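Local coordinates for kelch-like protein 7 (Homo sapiens, PDB 3II7) that serves as a substrate-specific adapter of a CUL3-RBX1 E3 ubiquitin ligase, the part here being its Kelch-repeat beta-propeller domain, at residues K10-F18 with S25-D33; K242-L253 with A283-V293. All blocks are in the same frame, centred on the assembly; numbering follows the deposited sequence. Where two conformers were deposited one is given.

Contact 1 (K10-F18 with S25-D33). With EDO (1,2-ethanediol), chain B; EDO (1,2-ethanediol), chain E.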
loop_
_atom_site.group_PDB
_atom_site.type_symbol
_atom_site.label_atom_id
_atom_site.label_comp_id
_atom_site.label_asym_id
_atom_site.label_seq_id
_atom_site.Cartn_x
_atom_site.Cartn_y
_atom_site.Cartn_z
ATOM N N LYS A 10 21.685 -3.505 -14.246
ATOM C CA LYS A 10 21.443 -2.536 -13.137
ATOM C C LYS A 10 20.209 -2.957 -12.305
ATOM O O LYS A 10 20.301 -3.893 -11.496
ATOM C CB LYS A 10 21.293 -1.111 -13.697
ATOM N N HIS A 11 19.064 -2.288 -12.517
ATOM C CA HIS A 11 17.842 -2.551 -11.737
ATOM C C HIS A 11 17.178 -3.856 -12.170
ATOM O O HIS A 11 17.311 -4.288 -13.324
ATOM C CB HIS A 11 16.843 -1.395 -11.874
ATOM C CG HIS A 11 17.338 -0.096 -11.310
ATOM N ND1 HIS A 11 16.997 0.347 -10.050
ATOM C CD2 HIS A 11 18.153 0.852 -11.836
ATOM C CE1 HIS A 11 17.578 1.512 -9.824
ATOM N NE2 HIS A 11 18.286 1.840 -10.892
ATOM N N ASP A 12 16.464 -4.482 -11.240
ATOM C CA ASP A 12 15.835 -5.762 -11.486
ATOM C C ASP A 12 14.609 -5.884 -10.587
ATOM O O ASP A 12 14.698 -6.425 -9.477
ATOM C CB ASP A 12 16.821 -6.897 -11.194
ATOM C CG ASP A 12 16.410 -8.220 -11.825
ATOM O OD1 ASP A 12 15.293 -8.302 -12.381
ATOM O OD2 ASP A 12 17.207 -9.179 -11.766
ATOM N N TYR A 13 13.476 -5.399 -11.086
ATOM C CA TYR A 13 12.286 -5.221 -10.260
ATOM C C TYR A 13 11.444 -6.485 -10.161
ATOM O O TYR A 13 11.335 -7.278 -11.106
ATOM C CB TYR A 13 11.405 -4.093 -10.798
ATOM C CG TYR A 13 12.061 -2.747 -10.792
ATOM C CD1 TYR A 13 12.386 -2.095 -11.980
ATOM C CD2 TYR A 13 12.383 -2.121 -9.585
ATOM C CE1 TYR A 13 13.004 -0.842 -11.960
ATOM C CE2 TYR A 13 12.993 -0.882 -9.558
ATOM C CZ TYR A 13 13.299 -0.247 -10.741
ATOM O OH TYR A 13 13.911 0.983 -10.695
ATOM N N ARG A 14 10.858 -6.657 -8.994
ATOM C CA ARG A 14 9.852 -7.693 -8.730
ATOM C C ARG A 14 8.794 -7.038 -7.905
ATOM O O ARG A 14 9.058 -6.019 -7.231
ATOM C CB ARG A 14 10.415 -8.857 -7.913
ATOM C CG ARG A 14 11.519 -9.679 -8.557
ATOM C CD ARG A 14 11.040 -10.551 -9.698
ATOM N NE ARG A 14 12.112 -11.465 -10.110
ATOM C CZ ARG A 14 13.198 -11.104 -10.806
ATOM N NH1 ARG A 14 13.385 -9.843 -11.196
ATOM N NH2 ARG A 14 14.112 -12.012 -11.110
ATOM N N ILE A 15 7.598 -7.615 -7.937
ATOM C CA ILE A 15 6.532 -7.252 -7.019
ATOM C C ILE A 15 6.417 -8.388 -6.001
ATOM O O ILE A 15 6.196 -9.547 -6.376
ATOM C CB ILE A 15 5.215 -7.005 -7.750
ATOM C CG1 ILE A 15 5.401 -5.925 -8.822
ATOM C CG2 ILE A 15 4.126 -6.605 -6.710
ATOM C CD1 ILE A 15 4.220 -5.691 -9.762
ATOM N N ALA A 16 6.631 -8.068 -4.738
ATOM C CA ALA A 16 6.662 -9.075 -3.665
ATOM C C ALA A 16 5.352 -9.054 -2.916
ATOM O O ALA A 16 4.857 -7.995 -2.531
ATOM C CB ALA A 16 7.791 -8.797 -2.727
ATOM N N LEU A 17 4.793 -10.246 -2.713
ATOM C CA LEU A 17 3.520 -10.410 -1.998
ATOM C C LEU A 17 3.769 -11.266 -0.770
ATOM O O LEU A 17 4.409 -12.324 -0.869
ATOM C CB LEU A 17 2.479 -11.048 -2.898
ATOM C CG LEU A 17 1.897 -10.131 -3.996
ATOM C CD1 LEU A 17 2.911 -9.825 -5.058
ATOM C CD2 LEU A 17 0.655 -10.765 -4.609
ATOM N N PHE A 18 3.290 -10.802 0.384
ATOM C CA PHE A 18 3.505 -11.514 1.650
ATOM C C PHE A 18 2.218 -11.887 2.303
ATOM O O PHE A 18 1.393 -11.008 2.603
ATOM C CB PHE A 18 4.342 -10.692 2.605
ATOM C CG PHE A 18 5.741 -10.385 2.086
ATOM C CD1 PHE A 18 5.977 -9.232 1.311
ATOM C CD2 PHE A 18 6.793 -11.254 2.333
ATOM C CE1 PHE A 18 7.233 -8.950 0.827
ATOM C CE2 PHE A 18 8.061 -10.980 1.856
ATOM C CZ PHE A 18 8.287 -9.812 1.095
ATOM N N SER A 25 2.620 -18.911 0.165
ATOM C CA SER A 25 1.882 -17.759 0.688
ATOM C C SER A 25 2.693 -16.456 0.644
ATOM O O SER A 25 2.140 -15.377 0.879
ATOM C CB SER A 25 1.383 -18.025 2.097
ATOM O OG SER A 25 2.443 -18.010 3.021
ATOM N N CYS A 26 3.994 -16.549 0.327
ATOM C CA CYS A 26 4.795 -15.347 -0.013
ATOM C C CYS A 26 5.504 -15.622 -1.327
ATOM O O CYS A 26 6.091 -16.687 -1.487
ATOM C CB CYS A 26 5.818 -15.006 1.065
ATOM S SG CYS A 26 5.172 -14.654 2.676
ATOM N N ARG A 27 5.381 -14.695 -2.286
ATOM C CA ARG A 27 5.901 -14.913 -3.633
ATOM C C ARG A 27 6.299 -13.606 -4.308
ATOM O O ARG A 27 5.741 -12.533 -3.998
ATOM C CB ARG A 27 4.852 -15.623 -4.510
ATOM C CG ARG A 27 4.246 -16.906 -3.947
ATOM C CD ARG A 27 3.472 -17.678 -5.011
ATOM N NE ARG A 27 4.277 -18.732 -5.625
ATOM C CZ ARG A 27 3.891 -19.512 -6.636
ATOM N NH1 ARG A 27 2.685 -19.354 -7.187
ATOM N NH2 ARG A 27 4.719 -20.458 -7.102
ATOM N N TYR A 28 7.270 -13.707 -5.226
ATOM C CA TYR A 28 7.566 -12.632 -6.146
ATOM C C TYR A 28 6.791 -12.866 -7.409
ATOM O O TYR A 28 6.769 -13.998 -7.937
ATOM C CB TYR A 28 9.033 -12.643 -6.565
ATOM C CG TYR A 28 10.046 -12.205 -5.563
ATOM C CD1 TYR A 28 10.044 -10.920 -5.055
ATOM C CD2 TYR A 28 11.051 -13.065 -5.152
ATOM C CE1 TYR A 28 10.989 -10.513 -4.164
ATOM C CE2 TYR A 28 12.015 -12.649 -4.266
ATOM C CZ TYR A 28 11.967 -11.376 -3.770
ATOM O OH TYR A 28 12.918 -10.920 -2.878
ATOM N N PHE A 29 6.200 -11.803 -7.920
ATOM C CA PHE A 29 5.756 -11.716 -9.297
ATOM C C PHE A 29 6.809 -10.970 -10.132
ATOM O O PHE A 29 7.220 -9.847 -9.785
ATOM C CB PHE A 29 4.437 -10.961 -9.380
ATOM C CG PHE A 29 3.964 -10.699 -10.785
ATOM C CD1 PHE A 29 3.434 -11.728 -11.552
ATOM C CD2 PHE A 29 4.031 -9.409 -11.343
ATOM C CE1 PHE A 29 2.973 -11.488 -12.833
ATOM C CE2 PHE A 29 3.594 -9.185 -12.633
ATOM C CZ PHE A 29 3.062 -10.235 -13.371
ATOM N N ASN A 30 7.192 -11.549 -11.263
ATOM C CA ASN A 30 8.159 -10.902 -12.157
ATOM C C ASN A 30 7.445 -10.388 -13.410
ATOM O O ASN A 30 7.003 -11.188 -14.241
ATOM C CB ASN A 30 9.236 -11.876 -12.533
ATOM C CG ASN A 30 10.363 -11.228 -13.374
ATOM O OD1 ASN A 30 10.228 -10.119 -13.884
ATOM N ND2 ASN A 30 11.479 -11.924 -13.479
ATOM N N PRO A 31 7.275 -9.047 -13.524
ATOM C CA PRO A 31 6.538 -8.504 -14.665
ATOM C C PRO A 31 7.171 -8.818 -16.028
ATOM O O PRO A 31 6.484 -8.783 -17.028
ATOM C CB PRO A 31 6.590 -6.994 -14.441
ATOM C CG PRO A 31 7.059 -6.787 -13.094
ATOM C CD PRO A 31 7.759 -7.995 -12.620
ATOM N N LYS A 32 8.485 -9.079 -16.060
ATOM C CA LYS A 32 9.164 -9.346 -17.308
ATOM C C LYS A 32 8.752 -10.683 -17.928
ATOM O O LYS A 32 8.601 -10.779 -19.143
ATOM C CB LYS A 32 10.681 -9.225 -17.141
ATOM C CG LYS A 32 11.097 -7.757 -17.223
ATOM C CD LYS A 32 12.562 -7.569 -17.275
ATOM C CE LYS A 32 12.917 -6.087 -17.395
ATOM N NZ LYS A 32 12.396 -5.484 -18.659
ATOM N N ASP A 33 8.535 -11.698 -17.104
ATOM C CA ASP A 33 8.220 -13.033 -17.642
ATOM C C ASP A 33 6.907 -13.630 -17.117
ATOM O O ASP A 33 6.570 -14.771 -17.447
ATOM C CB ASP A 33 9.412 -13.995 -17.434
ATOM C CG ASP A 33 9.680 -14.333 -15.962
ATOM O OD1 ASP A 33 8.963 -13.863 -15.080
ATOM O OD2 ASP A 33 10.665 -15.073 -15.691
HETATM C C1 EDO B . 5.831 -18.506 2.402
HETATM O O1 EDO B . 5.993 -18.760 0.984
HETATM C C2 EDO B . 6.020 -19.777 3.220
HETATM O O2 EDO B . 7.395 -20.071 3.491
HETATM C C1 EDO E . -0.230 -17.003 -7.774
HETATM O O1 EDO E . 0.481 -17.575 -6.648
HETATM C C2 EDO E . -1.398 -17.890 -8.152
HETATM O O2 EDO E . -0.906 -19.227 -8.369
HETATM O O HOH W 1 11.771 -7.824 -13.649
#

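Contact 2 (K242-L253 with A283-V293). With EDO (1,2-ethanediol), chain N; EDO (1,2-ethanediol), chain I; EDO (1,2-ethanediol), chain F.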
loop_
_atom_site.group_PDB
_atom_site.type_symbol
_atom_site.label_atom_id
_atom_site.label_comp_id
_atom_site.label_asym_id
_atom_site.label_seq_id
_atom_site.Cartn_x
_atom_site.Cartn_y
_atom_site.Cartn_z
ATOM N N LYS A 242 -4.858 -5.083 -4.468
ATOM C CA LYS A 242 -3.431 -5.128 -4.140
ATOM C C LYS A 242 -2.716 -4.866 -5.442
ATOM O O LYS A 242 -2.779 -5.686 -6.367
ATOM C CB LYS A 242 -3.046 -6.472 -3.556
ATOM C CG LYS A 242 -3.761 -6.791 -2.253
ATOM C CD LYS A 242 -3.356 -5.846 -1.145
ATOM C CE LYS A 242 -4.188 -6.075 0.106
ATOM N NZ LYS A 242 -5.596 -5.531 0.020
ATOM N N CYS A 243 -2.072 -3.693 -5.523
ATOM C CA CYS A 243 -1.615 -3.046 -6.753
ATOM C C CYS A 243 -0.155 -2.617 -6.633
ATOM O O CYS A 243 0.226 -2.122 -5.552
ATOM C CB CYS A 243 -2.415 -1.730 -6.936
ATOM S SG CYS A 243 -4.175 -1.878 -7.259
ATOM N N ALA A 244 0.584 -2.649 -7.731
ATOM C CA ALA A 244 1.915 -2.065 -7.783
ATOM C C ALA A 244 2.272 -1.712 -9.210
ATOM O O ALA A 244 1.850 -2.391 -10.133
ATOM C CB ALA A 244 2.981 -3.055 -7.203
ATOM N N ALA A 245 3.082 -0.673 -9.384
ATOM C CA ALA A 245 3.510 -0.258 -10.695
ATOM C C ALA A 245 4.982 -0.543 -10.914
ATOM O O ALA A 245 5.824 -0.336 -10.002
ATOM C CB ALA A 245 3.231 1.252 -10.902
ATOM N N VAL A 246 5.295 -1.057 -12.116
ATOM C CA VAL A 246 6.665 -1.220 -12.567
ATOM C C VAL A 246 6.722 -0.605 -13.959
ATOM O O VAL A 246 5.958 -1.009 -14.869
ATOM C CB VAL A 246 7.113 -2.663 -12.625
ATOM C CG1 VAL A 246 8.555 -2.768 -13.203
ATOM C CG2 VAL A 246 7.066 -3.304 -11.242
ATOM N N GLY A 247 7.588 0.371 -14.121
ATOM C CA GLY A 247 7.654 1.100 -15.366
ATOM C C GLY A 247 6.336 1.819 -15.598
ATOM O O GLY A 247 5.796 2.502 -14.675
ATOM N N SER A 248 5.809 1.667 -16.813
ATOM C CA SER A 248 4.592 2.364 -17.185
ATOM C C SER A 248 3.334 1.509 -16.931
ATOM O O SER A 248 2.228 1.940 -17.226
ATOM C CB SER A 248 4.641 2.786 -18.637
ATOM O OG SER A 248 4.831 1.676 -19.481
ATOM N N ILE A 249 3.501 0.299 -16.389
ATOM C CA ILE A 249 2.366 -0.618 -16.189
ATOM C C ILE A 249 1.972 -0.738 -14.719
ATOM O O ILE A 249 2.847 -0.896 -13.839
ATOM C CB ILE A 249 2.655 -2.048 -16.713
ATOM C CG1 ILE A 249 3.194 -1.997 -18.123
ATOM C CG2 ILE A 249 1.394 -2.945 -16.604
ATOM C CD1 ILE A 249 2.236 -1.351 -19.171
ATOM N N VAL A 250 0.669 -0.652 -14.455
ATOM C CA VAL A 250 0.127 -0.916 -13.120
ATOM C C VAL A 250 -0.455 -2.319 -13.099
ATOM O O VAL A 250 -1.268 -2.670 -13.955
ATOM C CB VAL A 250 -0.964 0.074 -12.709
ATOM C CG1 VAL A 250 -1.487 -0.283 -11.277
ATOM C CG2 VAL A 250 -0.417 1.536 -12.780
ATOM N N TYR A 251 -0.025 -3.115 -12.116
ATOM C CA TYR A 251 -0.440 -4.517 -11.979
ATOM C C TYR A 251 -1.342 -4.652 -10.778
ATOM O O TYR A 251 -0.968 -4.228 -9.688
ATOM C CB TYR A 251 0.788 -5.446 -11.806
ATOM C CG TYR A 251 1.736 -5.396 -12.957
ATOM C CD1 TYR A 251 1.629 -6.285 -14.020
ATOM C CD2 TYR A 251 2.728 -4.430 -13.013
ATOM C CE1 TYR A 251 2.506 -6.217 -15.121
ATOM C CE2 TYR A 251 3.609 -4.362 -14.095
ATOM C CZ TYR A 251 3.488 -5.243 -15.145
ATOM O OH TYR A 251 4.338 -5.149 -16.225
ATOM N N VAL A 252 -2.528 -5.216 -10.979
ATOM C CA VAL A 252 -3.431 -5.597 -9.867
ATOM C C VAL A 252 -3.286 -7.116 -9.747
ATOM O O VAL A 252 -3.713 -7.885 -10.635
ATOM C CB VAL A 252 -4.870 -5.211 -10.107
ATOM C CG1 VAL A 252 -5.742 -5.576 -8.900
ATOM C CG2 VAL A 252 -4.984 -3.679 -10.430
ATOM N N LEU A 253 -2.660 -7.540 -8.651
ATOM C CA LEU A 253 -2.215 -8.903 -8.506
ATOM C C LEU A 253 -3.087 -9.707 -7.551
ATOM O O LEU A 253 -2.961 -10.917 -7.488
ATOM C CB LEU A 253 -0.760 -8.948 -8.037
ATOM C CG LEU A 253 0.278 -8.376 -8.976
ATOM C CD1 LEU A 253 1.673 -8.537 -8.353
ATOM C CD2 LEU A 253 0.210 -9.040 -10.346
ATOM N N ALA A 283 -4.236 -14.603 -10.359
ATOM C CA ALA A 283 -4.020 -13.657 -9.275
ATOM C C ALA A 283 -3.659 -14.423 -8.010
ATOM O O ALA A 283 -3.946 -15.654 -7.874
ATOM C CB ALA A 283 -5.266 -12.778 -9.073
ATOM N N PHE A 284 -3.030 -13.709 -7.080
ATOM C CA PHE A 284 -2.579 -14.259 -5.820
ATOM C C PHE A 284 -3.831 -14.599 -4.991
ATOM O O PHE A 284 -4.773 -13.801 -4.926
ATOM C CB PHE A 284 -1.707 -13.234 -5.080
ATOM C CG PHE A 284 -0.815 -13.841 -4.057
ATOM C CD1 PHE A 284 0.165 -14.712 -4.450
ATOM C CD2 PHE A 284 -0.925 -13.518 -2.719
ATOM C CE1 PHE A 284 0.995 -15.295 -3.542
ATOM C CE2 PHE A 284 -0.074 -14.097 -1.798
ATOM C CZ PHE A 284 0.886 -14.982 -2.216
ATOM N N PRO A 285 -3.856 -15.793 -4.369
ATOM C CA PRO A 285 -5.100 -16.214 -3.697
ATOM C C PRO A 285 -5.289 -15.646 -2.286
ATOM O O PRO A 285 -6.386 -15.737 -1.730
ATOM C CB PRO A 285 -4.958 -17.719 -3.643
ATOM C CG PRO A 285 -3.463 -17.952 -3.600
ATOM C CD PRO A 285 -2.914 -16.926 -4.525
ATOM N N VAL A 286 -4.232 -15.075 -1.723
ATOM C CA VAL A 286 -4.291 -14.418 -0.416
ATOM C C VAL A 286 -4.597 -12.942 -0.618
ATOM O O VAL A 286 -3.700 -12.118 -0.876
ATOM C CB VAL A 286 -2.981 -14.595 0.374
ATOM C CG1 VAL A 286 -3.131 -13.985 1.789
ATOM C CG2 VAL A 286 -2.609 -16.066 0.441
ATOM N N THR A 287 -5.890 -12.611 -0.510
ATOM C CA THR A 287 -6.367 -11.281 -0.869
ATOM C C THR A 287 -5.958 -10.221 0.138
ATOM O O THR A 287 -5.904 -9.049 -0.189
ATOM C CB THR A 287 -7.925 -11.271 -1.088
ATOM O OG1 THR A 287 -8.590 -11.590 0.125
ATOM C CG2 THR A 287 -8.336 -12.287 -2.184
ATOM N N SER A 288 -5.665 -10.629 1.370
ATOM C CA SER A 288 -5.209 -9.688 2.393
ATOM C C SER A 288 -3.682 -9.623 2.534
ATOM O O SER A 288 -3.164 -9.272 3.585
ATOM C CB SER A 288 -5.839 -10.056 3.720
ATOM O OG SER A 288 -5.458 -11.361 4.097
ATOM N N CYS A 289 -2.973 -9.950 1.472
ATOM C CA CYS A 289 -1.538 -9.950 1.483
ATOM C C CYS A 289 -0.999 -8.526 1.550
ATOM O O CYS A 289 -1.703 -7.554 1.281
ATOM C CB CYS A 289 -1.004 -10.614 0.209
ATOM S SG CYS A 289 -1.466 -9.794 -1.321
ATOM N N LEU A 290 0.260 -8.429 1.939
ATOM C CA LEU A 290 1.048 -7.223 1.801
ATOM C C LEU A 290 1.738 -7.251 0.444
ATOM O O LEU A 290 2.093 -8.328 -0.072
ATOM C CB LEU A 290 2.062 -7.140 2.952
ATOM C CG LEU A 290 1.433 -7.188 4.334
ATOM C CD1 LEU A 290 2.546 -7.255 5.372
ATOM C CD2 LEU A 290 0.555 -5.957 4.515
ATOM N N ILE A 291 1.881 -6.076 -0.156
ATOM C CA ILE A 291 2.481 -5.966 -1.493
ATOM C C ILE A 291 3.427 -4.761 -1.570
ATOM O O ILE A 291 3.141 -3.680 -1.002
ATOM C CB ILE A 291 1.349 -5.836 -2.571
ATOM C CG1 ILE A 291 1.960 -5.855 -3.995
ATOM C CG2 ILE A 291 0.449 -4.614 -2.294
ATOM C CD1 ILE A 291 0.892 -6.004 -5.127
ATOM N N CYS A 292 4.567 -4.941 -2.243
ATOM C CA CYS A 292 5.474 -3.840 -2.496
ATOM C C CYS A 292 6.356 -4.169 -3.688
ATOM O O CYS A 292 6.477 -5.338 -4.087
ATOM C CB CYS A 292 6.330 -3.496 -1.261
ATOM S SG CYS A 292 7.466 -4.764 -0.759
ATOM N N VAL A 293 6.939 -3.138 -4.275
ATOM C CA VAL A 293 7.897 -3.315 -5.350
ATOM C C VAL A 293 9.287 -3.420 -4.737
ATOM O O VAL A 293 9.665 -2.586 -3.876
ATOM C CB VAL A 293 7.856 -2.155 -6.350
ATOM C CG1 VAL A 293 8.966 -2.322 -7.449
ATOM C CG2 VAL A 293 6.477 -2.050 -6.935
HETATM C C1 EDO N . -8.348 -14.639 2.151
HETATM O O1 EDO N . -8.121 -14.391 0.767
HETATM C C2 EDO N . -7.031 -14.550 2.866
HETATM O O2 EDO N . -6.543 -13.219 2.714
HETATM C C1 EDO I . -9.347 -8.823 2.637
HETATM O O1 EDO I . -9.162 -10.099 2.024
HETATM C C2 EDO I . -9.321 -7.738 1.577
HETATM O O2 EDO I . -8.013 -7.603 0.934
HETATM C C1 EDO F . 4.864 3.133 -7.453
HETATM O O1 EDO F . 4.294 3.814 -6.292
HETATM C C2 EDO F . 5.126 1.654 -7.161
HETATM O O2 EDO F . 3.917 0.873 -7.072
HETATM O O HOH W 2 -7.079 -7.203 -1.955
#

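Contact 1 (K10-F18 with S25-D33)
Arg14 lays its guanidinium flat against the amide of Asn30: the two planes differ by only 16°, and Asn30 ND2 sits 3.3 Å from Arg14 CZ, over the centre of one face. The facing nitrogens are both donors, so this is a stack and not a hydrogen bond. The bend at chi2 (-71°) folds the Arg14 chain back beside the amide, while its CB meets Tyr28 CD1 at 3.5 Å and the guanidinium stands steeply, 72°, to the Tyr28 ring. In the guanidinium plane, NH1 forms a salt bridge with Asp12 OD1 (2.7 Å), approaching from above the carboxylate plane. Replacing Arg14 with an alanine would probably leave Asp12 without this ionic partner and the Asn30 amide without its stacked cover.

Asn30 OD1 accepts a hydrogen bond from Lys32 N, an Asx turn, and a water joins the same OD1 to Tyr13 O. On the face carrying Ile15 and Leu17, Ile15 CD1 reaches the edge of the Phe29 ring, 4.0 Å from CD2. On the other, Cys26 SG lies obliquely beside Phe18, 3.8 Å from CD2. Beneath these side chains, Ile15 with Phe29 and Leu17 with Arg27 form hydrogen-bonded antiparallel pairs, the bond from Phe29 N to Ile15 O measuring 2.7 Å. The hairpin supplies the two middle strands of a four-stranded propeller blade, between 290-295 and 35-38. Its chemistry is divided: apolar contacts and paired backbone bonds hold the strands, whereas a guanidinium-amide stack tied by a salt bridge to Asp12 finishes the end where strand 13-18 begins.

Contact 2 (K242-L253 with A283-V293)
Ile291 and Val293 pack on Lys242 and Ala244 where two neighbouring blades of the Kelch beta-propeller meet at their innermost strands. Strands 242-246 and 290-293 run nearly parallel (5°), but their axes stay 6.9 Å apart, too far for backbone pairing, so side chains fill the interface.

Apolar packing comes first. With CG1 anti to the backbone N (chi1 -175°), Ile291 extends CD1 to within 3.8 Å of Lys242 C, and the same methyl meets Leu253 CD1 at 4.2 Å, the two side chains crossing at about a right angle. Val293 sends CG2 to Ala244 CB (3.6 Å). Ile15 of strand 13-18, next to strand 290-293 in its sheet, also touches Leu253 and Ile291.

Backbone hydrogen bonding supplies a second link. Phe284 N donates to Leu253 O at 2.8 Å with an N-H...O angle of 166°, joining the end of strand 249-254 to the loop that leads to strand 290-293.

Lys242, in the conformer described, bends at chi2 and chi4 and passes over the turn from Val286 to Cys289. Its methylene CE packs 3.1 Å from the carbonyl oxygen Cys289 O. The polar contacts belong to NZ: a water accepts from it and donates to Thr287 O. An ethanediol, probably from the crystallisation liquor, shares this corner: its O2 donates to Thr287 O at 2.8 Å and receives a weak bond from Lys242 NZ.

How the contacts relate
From the N terminus, contact 1 comes first, strand 13-18 turning back through a seven-residue connection to strand 26-30. Contact 2 opens only much later and closes a longer loop, whose 29 intervening residues include strands 264-269 and 274-278, which complete the blade begun by strand 242-246. The two are therefore in series, neither nested nor crossed. They meet in space, their centres about 9 Å apart, because strand 290-295 returns to lie antiparallel beside strand 13-18: Ala16 N lies 2.8 Å from Cys292 O, a probable hydrogen bond. One blade is thus built from both chain ends, closing the propeller ring, and contact 2 seats it against the preceding blade.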